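Side-chain contacts in gamma-hexachlorocyclohexane dehydrochlorinase (Sphingomonas paucimobilis, PDB 3A76), which catalyses two successive 1,2-anti dehydrochlorinations that convert the pollutant lindane, by way of a pentachlorocyclohexene, into a tetrachlorocyclohexadiene: residues 41-46 with 50-55; 96-101 with 135-140. All blocks are in the same frame, centred on the assembly; numbering follows the deposited sequence.

Contact 1: residues 41-46 with 50-55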
ATOM      1  N   LEU B  41      10.577   6.681   0.794  1.00 23.28           N
ATOM      2  CA  LEU B  41      10.693   5.369   0.169  1.00 22.57           C
ATOM      3  C   LEU B  41      11.185   5.468  -1.287  1.00 22.19           C
ATOM      4  O   LEU B  41      12.127   4.784  -1.679  1.00 22.23           O
ATOM      5  CB  LEU B  41       9.343   4.656   0.255  1.00 22.10           C
ATOM      6  CG  LEU B  41       8.997   3.814   1.494  1.00 21.68           C
ATOM      7  CD1 LEU B  41       9.918   3.991   2.735  1.00 17.47           C
ATOM      8  CD2 LEU B  41       7.526   3.949   1.828  1.00 20.86           C
ATOM      9  N   ILE B  42      10.559   6.341  -2.061  1.00 21.93           N
ATOM     10  CA  ILE B  42      10.932   6.563  -3.467  1.00 22.17           C
ATOM     11  C   ILE B  42      12.400   6.980  -3.586  1.00 22.31           C
ATOM     12  O   ILE B  42      13.140   6.459  -4.438  1.00 22.03           O
ATOM     13  CB  ILE B  42      10.009   7.629  -4.120  1.00 22.06           C
ATOM     14  CG1 ILE B  42       8.573   7.086  -4.215  1.00 21.81           C
ATOM     15  CG2 ILE B  42      10.539   8.042  -5.522  1.00 23.05           C
ATOM     16  CD1 ILE B  42       7.485   8.159  -4.279  1.00 20.44           C
ATOM     17  N   ALA B  43      12.825   7.892  -2.706  1.00 21.70           N
ATOM     18  CA  ALA B  43      14.170   8.444  -2.782  1.00 21.82           C
ATOM     19  C   ALA B  43      15.198   7.373  -2.491  1.00 21.88           C
ATOM     20  O   ALA B  43      16.268   7.353  -3.099  1.00 22.33           O
ATOM     21  CB  ALA B  43      14.330   9.624  -1.832  1.00 21.85           C
ATOM     22  N   VAL B  44      14.867   6.474  -1.578  1.00 21.28           N
ATOM     23  CA  VAL B  44      15.758   5.369  -1.257  1.00 21.53           C
ATOM     24  C   VAL B  44      15.815   4.356  -2.417  1.00 21.53           C
ATOM     25  O   VAL B  44      16.888   3.876  -2.786  1.00 21.82           O
ATOM     26  CB  VAL B  44      15.332   4.662   0.052  1.00 21.33           C
ATOM     27  CG1 VAL B  44      15.977   3.288   0.146  1.00 20.60           C
ATOM     28  CG2 VAL B  44      15.675   5.516   1.277  1.00 20.95           C
ATOM     29  N   ASP B  45      14.644   4.044  -2.971  1.00 21.78           N
ATOM     30  CA  ASP B  45      14.481   2.973  -3.950  1.00 21.15           C
ATOM     31  C   ASP B  45      14.958   3.431  -5.319  1.00 21.38           C
ATOM     32  O   ASP B  45      15.581   2.660  -6.042  1.00 21.22           O
ATOM     33  CB  ASP B  45      13.009   2.570  -4.064  1.00 20.64           C
ATOM     34  CG  ASP B  45      12.452   1.960  -2.785  1.00 20.48           C
ATOM     35  OD1 ASP B  45      13.227   1.396  -1.989  1.00 20.94           O
ATOM     36  OD2 ASP B  45      11.221   2.030  -2.603  1.00 18.01           O
ATOM     37  N   LYS B  46      14.612   4.665  -5.676  1.00 21.24           N
ATOM     38  CA  LYS B  46      15.006   5.253  -6.953  1.00 22.80           C
ATOM     39  C   LYS B  46      16.361   5.980  -6.886  1.00 23.55           C
ATOM     40  O   LYS B  46      16.847   6.461  -7.898  1.00 24.84           O
ATOM     41  CB  LYS B  46      13.906   6.182  -7.489  1.00 22.45           C
ATOM     42  CG  LYS B  46      12.745   5.468  -8.198  1.00 21.35           C
ATOM     43  CD  LYS B  46      12.074   4.413  -7.313  1.00 20.18           C
ATOM     44  CE  LYS B  46      10.704   4.073  -7.851  1.00 21.59           C
ATOM     45  NZ  LYS B  46      10.158   2.919  -7.132  1.00 20.62           N
ATOM     46  N   GLY B  50      18.436  14.254  -4.036  1.00 29.11           N
ATOM     47  CA  GLY B  50      17.714  15.503  -3.832  1.00 29.30           C
ATOM     48  C   GLY B  50      16.352  15.349  -3.186  1.00 29.76           C
ATOM     49  O   GLY B  50      15.908  16.227  -2.441  1.00 30.17           O
ATOM     50  N   ARG B  51      15.651  14.258  -3.490  1.00 30.02           N
ATOM     51  CA  ARG B  51      14.360  14.004  -2.827  1.00 29.61           C
ATOM     52  C   ARG B  51      14.606  13.494  -1.400  1.00 29.34           C
ATOM     53  O   ARG B  51      13.909  13.891  -0.470  1.00 29.35           O
ATOM     54  CB  ARG B  51      13.449  13.089  -3.674  1.00 29.46           C
ATOM     55  CG  ARG B  51      12.445  12.257  -2.881  1.00 29.23           C
ATOM     56  CD  ARG B  51      11.111  11.979  -3.586  1.00 29.10           C
ATOM     57  NE  ARG B  51      11.158  11.843  -5.044  1.00 27.30           N
ATOM     58  CZ  ARG B  51      10.116  12.071  -5.840  1.00 26.79           C
ATOM     59  NH1 ARG B  51      10.243  11.952  -7.162  1.00 27.05           N
ATOM     60  NH2 ARG B  51       8.942  12.420  -5.320  1.00 24.26           N
ATOM     61  N   LEU B  52      15.633  12.668  -1.225  1.00 29.42           N
ATOM     62  CA  LEU B  52      15.954  12.134   0.093  1.00 30.30           C
ATOM     63  C   LEU B  52      16.245  13.236   1.097  1.00 31.22           C
ATOM     64  O   LEU B  52      15.703  13.220   2.206  1.00 31.81           O
ATOM     65  CB  LEU B  52      17.127  11.154   0.045  1.00 29.71           C
ATOM     66  CG  LEU B  52      17.412  10.445   1.377  1.00 29.47           C
ATOM     67  CD1 LEU B  52      16.299   9.435   1.759  1.00 29.68           C
ATOM     68  CD2 LEU B  52      18.761   9.773   1.353  1.00 27.24           C
ATOM     69  N   ALA B  53      17.091  14.183   0.690  1.00 31.82           N
ATOM     70  CA  ALA B  53      17.565  15.269   1.547  1.00 32.50           C
ATOM     71  C   ALA B  53      16.487  16.295   1.897  1.00 32.86           C
ATOM     72  O   ALA B  53      16.537  16.914   2.962  1.00 33.35           O
ATOM     73  CB  ALA B  53      18.747  15.967   0.880  1.00 32.69           C
ATOM     74  N   SER B  54      15.519  16.463   0.998  1.00 33.07           N
ATOM     75  CA  SER B  54      14.513  17.527   1.085  1.00 33.19           C
ATOM     76  C   SER B  54      13.445  17.351   2.178  1.00 33.17           C
ATOM     77  O   SER B  54      12.660  18.275   2.442  1.00 33.30           O
ATOM     78  CB  SER B  54      13.807  17.654  -0.269  1.00 33.50           C
ATOM     79  OG  SER B  54      12.999  16.508  -0.519  1.00 34.28           O
ATOM     80  N   ILE B  55      13.409  16.177   2.799  1.00 32.93           N
ATOM     81  CA  ILE B  55      12.291  15.785   3.666  1.00 32.88           C
ATOM     82  C   ILE B  55      12.596  15.871   5.173  1.00 33.09           C
ATOM     83  O   ILE B  55      11.711  15.653   6.010  1.00 32.88           O
ATOM     84  CB  ILE B  55      11.794  14.354   3.303  1.00 32.93           C
ATOM     85  CG1 ILE B  55      12.936  13.345   3.464  1.00 33.16           C
ATOM     86  CG2 ILE B  55      11.193  14.323   1.876  1.00 32.20           C
ATOM     87  CD1 ILE B  55      12.559  11.892   3.291  1.00 33.51           C
TER
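Ala43 is wedged against the backbone of the next helix: its CB lies 3.4 Å from Leu52 N and equally close to Arg51 CG. So short a side chain lets the helices come together, with the CA atoms of Ala43 and Leu52 5.0 Å apart. On one flank Leu52 CD1 meets Val44 CG2 at 4.0 Å; on the other Ile42 CG2 covers a face of the Arg51 guanidinium, 3.8 Å above its plane and towards the rim.

Arg51 reaches this position because its CG stands anti to the backbone N (chi1 153°) and its chain then bends at chi2 and chi3, laying the aliphatic part over Ala43. The head is held in turn by a salt bridge from NH2 to Asp39, near which Arg99 of the second subunit also approaches. With an alanine here, Asp39 would probably lose its partner from this chain, and Ile42 CG2 and Ala43 CB would lose the guanidinium and the CG that lie against them. Behind Arg51, its carbonyl O accepts the Ser54 hydroxyl at 2.8 Å.

Further out, Leu52 packs on Leu77 and Ala80 of helix 72-87, while Val44 touches His93, the inferred proton acceptor, which is hydrogen-bonded to Asp45. The arrangement is the end of the long helix 22-45 packed on the short helix 49-53 that follows it, in a SnoaL-like alpha+beta barrel, beside its probable catalytic dyad.

Contact 2: residues 96-101 with 135-140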
ATOM      1  N   THR B  96       2.461   1.309   3.447  1.00 21.77           N
ATOM      2  CA  THR B  96       1.026   1.198   3.637  1.00 22.98           C
ATOM      3  C   THR B  96       0.696   1.576   5.102  1.00 22.98           C
ATOM      4  O   THR B  96       1.616   1.714   5.950  1.00 22.61           O
ATOM      5  CB  THR B  96       0.524  -0.276   3.428  1.00 22.93           C
ATOM      6  OG1 THR B  96       1.076  -1.104   4.450  1.00 25.25           O
ATOM      7  CG2 THR B  96       0.954  -0.861   2.104  1.00 24.01           C
ATOM      8  N   ASN B  97      -0.607   1.707   5.375  1.00 22.39           N
ATOM      9  CA  ASN B  97      -1.176   1.845   6.739  1.00 22.57           C
ATOM     10  C   ASN B  97      -0.729   3.065   7.538  1.00 22.54           C
ATOM     11  O   ASN B  97      -0.710   3.016   8.764  1.00 23.17           O
ATOM     12  CB  ASN B  97      -0.907   0.606   7.597  1.00 21.62           C
ATOM     13  CG  ASN B  97      -1.368  -0.675   6.955  1.00 21.49           C
ATOM     14  OD1 ASN B  97      -0.835  -1.742   7.270  1.00 19.34           O
ATOM     15  ND2 ASN B  97      -2.361  -0.590   6.059  1.00 18.98           N
ATOM     16  N   LEU B  98      -0.361   4.139   6.844  1.00 23.19           N
ATOM     17  CA  LEU B  98       0.063   5.379   7.481  1.00 22.97           C
ATOM     18  C   LEU B  98      -1.086   5.869   8.347  1.00 23.11           C
ATOM     19  O   LEU B  98      -2.173   6.143   7.850  1.00 22.67           O
ATOM     20  CB  LEU B  98       0.393   6.451   6.451  1.00 22.57           C
ATOM     21  CG  LEU B  98       1.514   7.473   6.713  1.00 22.83           C
ATOM     22  CD1 LEU B  98       1.087   8.844   6.249  1.00 23.56           C
ATOM     23  CD2 LEU B  98       2.022   7.547   8.144  1.00 21.75           C
ATOM     24  N   ARG B  99      -0.833   5.972   9.643  1.00 23.31           N
ATOM     25  CA  ARG B  99      -1.866   6.394  10.573  1.00 23.92           C
ATOM     26  C   ARG B  99      -1.338   7.565  11.382  1.00 24.05           C
ATOM     27  O   ARG B  99      -0.292   7.462  12.033  1.00 24.23           O
ATOM     28  CB  ARG B  99      -2.305   5.208  11.449  1.00 24.13           C
ATOM     29  CG  ARG B  99      -3.352   5.529  12.476  1.00 25.48           C
ATOM     30  CD  ARG B  99      -4.676   5.853  11.844  1.00 28.51           C
ATOM     31  NE  ARG B  99      -5.226   7.052  12.473  1.00 32.33           N
ATOM     32  CZ  ARG B  99      -6.271   7.069  13.294  1.00 33.16           C
ATOM     33  NH1 ARG B  99      -6.921   5.955  13.578  1.00 33.42           N
ATOM     34  NH2 ARG B  99      -6.674   8.211  13.815  1.00 35.22           N
ATOM     35  N   LEU B 100      -2.039   8.691  11.304  1.00 24.24           N
ATOM     36  CA  LEU B 100      -1.573   9.912  11.943  1.00 24.86           C
ATOM     37  C   LEU B 100      -2.360  10.292  13.210  1.00 25.55           C
ATOM     38  O   LEU B 100      -3.573  10.085  13.300  1.00 24.94           O
ATOM     39  CB  LEU B 100      -1.537  11.078  10.935  1.00 24.49           C
ATOM     40  CG  LEU B 100      -0.782  10.905   9.601  1.00 24.08           C
ATOM     41  CD1 LEU B 100      -0.967  12.139   8.689  1.00 21.72           C
ATOM     42  CD2 LEU B 100       0.697  10.573   9.804  1.00 22.11           C
ATOM     43  N   GLU B 101      -1.633  10.826  14.190  1.00 27.03           N
ATOM     44  CA  GLU B 101      -2.216  11.418  15.398  1.00 28.20           C
ATOM     45  C   GLU B 101      -1.691  12.846  15.516  1.00 28.31           C
ATOM     46  O   GLU B 101      -0.497  13.058  15.728  1.00 28.16           O
ATOM     47  CB  GLU B 101      -1.836  10.601  16.637  1.00 28.72           C
ATOM     48  CG  GLU B 101      -2.536  11.014  17.942  1.00 31.11           C
ATOM     49  CD  GLU B 101      -1.818  10.492  19.195  1.00 34.57           C
ATOM     50  OE1 GLU B 101      -0.656  10.020  19.082  1.00 35.35           O
ATOM     51  OE2 GLU B 101      -2.419  10.561  20.297  1.00 35.99           O
ATOM     52  N   ASP B 135       7.114   7.587  13.538  1.00 23.72           N
ATOM     53  CA  ASP B 135       7.532   8.852  12.980  1.00 24.03           C
ATOM     54  C   ASP B 135       6.984  10.033  13.768  1.00 24.50           C
ATOM     55  O   ASP B 135       5.930   9.940  14.419  1.00 23.91           O
ATOM     56  CB  ASP B 135       7.048   8.978  11.522  1.00 23.63           C
ATOM     57  CG  ASP B 135       7.661   7.943  10.591  1.00 23.32           C
ATOM     58  OD1 ASP B 135       6.998   7.596   9.585  1.00 22.29           O
ATOM     59  OD2 ASP B 135       8.796   7.493  10.841  1.00 22.08           O
ATOM     60  N   GLU B 136       7.713  11.143  13.678  1.00 25.16           N
ATOM     61  CA  GLU B 136       7.237  12.438  14.123  1.00 25.83           C
ATOM     62  C   GLU B 136       7.446  13.395  12.985  1.00 25.87           C
ATOM     63  O   GLU B 136       8.501  13.373  12.346  1.00 25.71           O
ATOM     64  CB  GLU B 136       8.033  12.927  15.321  1.00 26.08           C
ATOM     65  CG  GLU B 136       7.834  12.148  16.608  1.00 27.48           C
ATOM     66  CD  GLU B 136       8.737  12.679  17.709  1.00 29.27           C
ATOM     67  OE1 GLU B 136       9.104  11.901  18.607  1.00 29.50           O
ATOM     68  OE2 GLU B 136       9.107  13.876  17.647  1.00 30.43           O
ATOM     69  N   TYR B 137       6.440  14.225  12.738  1.00 26.47           N
ATOM     70  CA  TYR B 137       6.499  15.264  11.709  1.00 27.34           C
ATOM     71  C   TYR B 137       6.333  16.652  12.334  1.00 27.75           C
ATOM     72  O   TYR B 137       5.599  16.830  13.307  1.00 27.90           O
ATOM     73  CB  TYR B 137       5.420  15.049  10.634  1.00 27.45           C
ATOM     74  CG  TYR B 137       5.445  13.676  10.007  1.00 27.87           C
ATOM     75  CD1 TYR B 137       4.682  12.629  10.534  1.00 27.91           C
ATOM     76  CD2 TYR B 137       6.239  13.420   8.895  1.00 28.20           C
ATOM     77  CE1 TYR B 137       4.701  11.350   9.959  1.00 29.40           C
ATOM     78  CE2 TYR B 137       6.274  12.153   8.316  1.00 30.00           C
ATOM     79  CZ  TYR B 137       5.507  11.120   8.847  1.00 30.38           C
ATOM     80  OH  TYR B 137       5.558   9.871   8.257  1.00 31.07           O
ATOM     81  N   GLU B 138       7.015  17.634  11.763  1.00 28.23           N
ATOM     82  CA  GLU B 138       7.007  18.975  12.319  1.00 28.79           C
ATOM     83  C   GLU B 138       6.787  20.010  11.234  1.00 28.90           C
ATOM     84  O   GLU B 138       7.447  19.976  10.186  1.00 29.09           O
ATOM     85  CB  GLU B 138       8.325  19.240  13.043  1.00 29.00           C
ATOM     86  CG  GLU B 138       8.404  20.546  13.801  1.00 28.93           C
ATOM     87  CD  GLU B 138       9.609  20.580  14.717  1.00 29.50           C
ATOM     88  OE1 GLU B 138       9.720  19.689  15.595  1.00 29.93           O
ATOM     89  OE2 GLU B 138      10.450  21.484  14.550  1.00 29.31           O
ATOM     90  N   ARG B 139       5.861  20.927  11.499  1.00 28.83           N
ATOM     91  CA  ARG B 139       5.566  22.017  10.581  1.00 29.08           C
ATOM     92  C   ARG B 139       6.242  23.308  11.054  1.00 29.37           C
ATOM     93  O   ARG B 139       5.950  23.816  12.144  1.00 29.74           O
ATOM     94  CB  ARG B 139       4.060  22.210  10.475  1.00 28.67           C
ATOM     95  CG  ARG B 139       3.609  23.038   9.290  1.00 28.13           C
ATOM     96  CD  ARG B 139       2.467  23.902   9.749  1.00 27.04           C
ATOM     97  NE  ARG B 139       1.321  23.887   8.854  1.00 25.59           N
ATOM     98  CZ  ARG B 139       0.090  23.537   9.232  1.00 25.24           C
ATOM     99  NH1 ARG B 139      -0.159  23.167  10.485  1.00 24.32           N
ATOM    100  NH2 ARG B 139      -0.901  23.567   8.356  1.00 24.91           N
ATOM    101  N   ARG B 140       7.159  23.814  10.236  1.00 29.38           N
ATOM    102  CA  ARG B 140       7.819  25.084  10.495  1.00 29.27           C
ATOM    103  C   ARG B 140       7.593  26.012   9.314  1.00 30.05           C
ATOM    104  O   ARG B 140       8.139  25.779   8.230  1.00 30.24           O
ATOM    105  CB  ARG B 140       9.324  24.899  10.700  1.00 28.61           C
ATOM    106  CG  ARG B 140       9.723  23.924  11.784  1.00 26.76           C
ATOM    107  CD  ARG B 140      11.223  23.747  11.790  1.00 23.70           C
ATOM    108  NE  ARG B 140      11.639  22.619  12.619  1.00 22.24           N
ATOM    109  CZ  ARG B 140      12.904  22.238  12.808  1.00 22.41           C
ATOM    110  NH1 ARG B 140      13.915  22.883  12.232  1.00 20.81           N
ATOM    111  NH2 ARG B 140      13.157  21.191  13.578  1.00 24.06           N
TER
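Leu100 and Tyr137 share a first torsion, each with CG anti to its own carbonyl carbon and beside the backbone N (chi1 -53° and -54°), and from their separate strands these settings carry a methyl and a phenol ring to a common meeting point. The side chains cross at about a right angle, and Leu100 CD2 comes obliquely to the ring, 4.1 Å from Tyr137 CE1. Leu98, two residues earlier on the same strand, adds a second methyl further along the phenol: its CD2 lies 4.2 Å from Tyr137 OH.

The backbones themselves stay well apart, with 9.2 Å between the CA atoms of Leu100 and Asp135, because strand 107-120 runs between the two strands and pairs with both. The contact therefore reaches over a strand, and Tyr137 rests on Val108 of that strand as it does so. Ile33 and Leu36 of helix 22-45 also pack on the tyrosine, whose ring further meets that of Phe146 with the planes at about 45°, while Leu98 touches Tyr37 of the same helix.

On the opposite face of strand 125-140 from Tyr137, Glu138 and Arg140 pair with each other in a salt bridge.

Between the two segments, then, cohesion comes from methyl and aromatic carbon meeting at van der Waals distance. Such dispersive contact has little directionality, which implies that the direct contact between the two segments is apolar filling under helix 22-45, while the backbone pairing of each with strand 107-120 holds the strands in the sheet.

Followed from the N terminus, the chain runs down helix 22-45, turns sharply, and closes contact 1 at once with helix 49-53, with only three residues between the segments. It then passes through three short strands and helix 72-87 before contact 2 opens on strand 88-102, and closes when strand 125-140 returns. The two contacts are thus in series, neither nesting nor crossing. The centres of contact 1 and contact 2 lie about 17 Å apart, and the nearest atoms of contact 1 and contact 2 are about 6 Å apart, without touching. Helix 22-45 relates them: its end joins contact 1 to the small helix, while its earlier turns lie over the strands of contact 2.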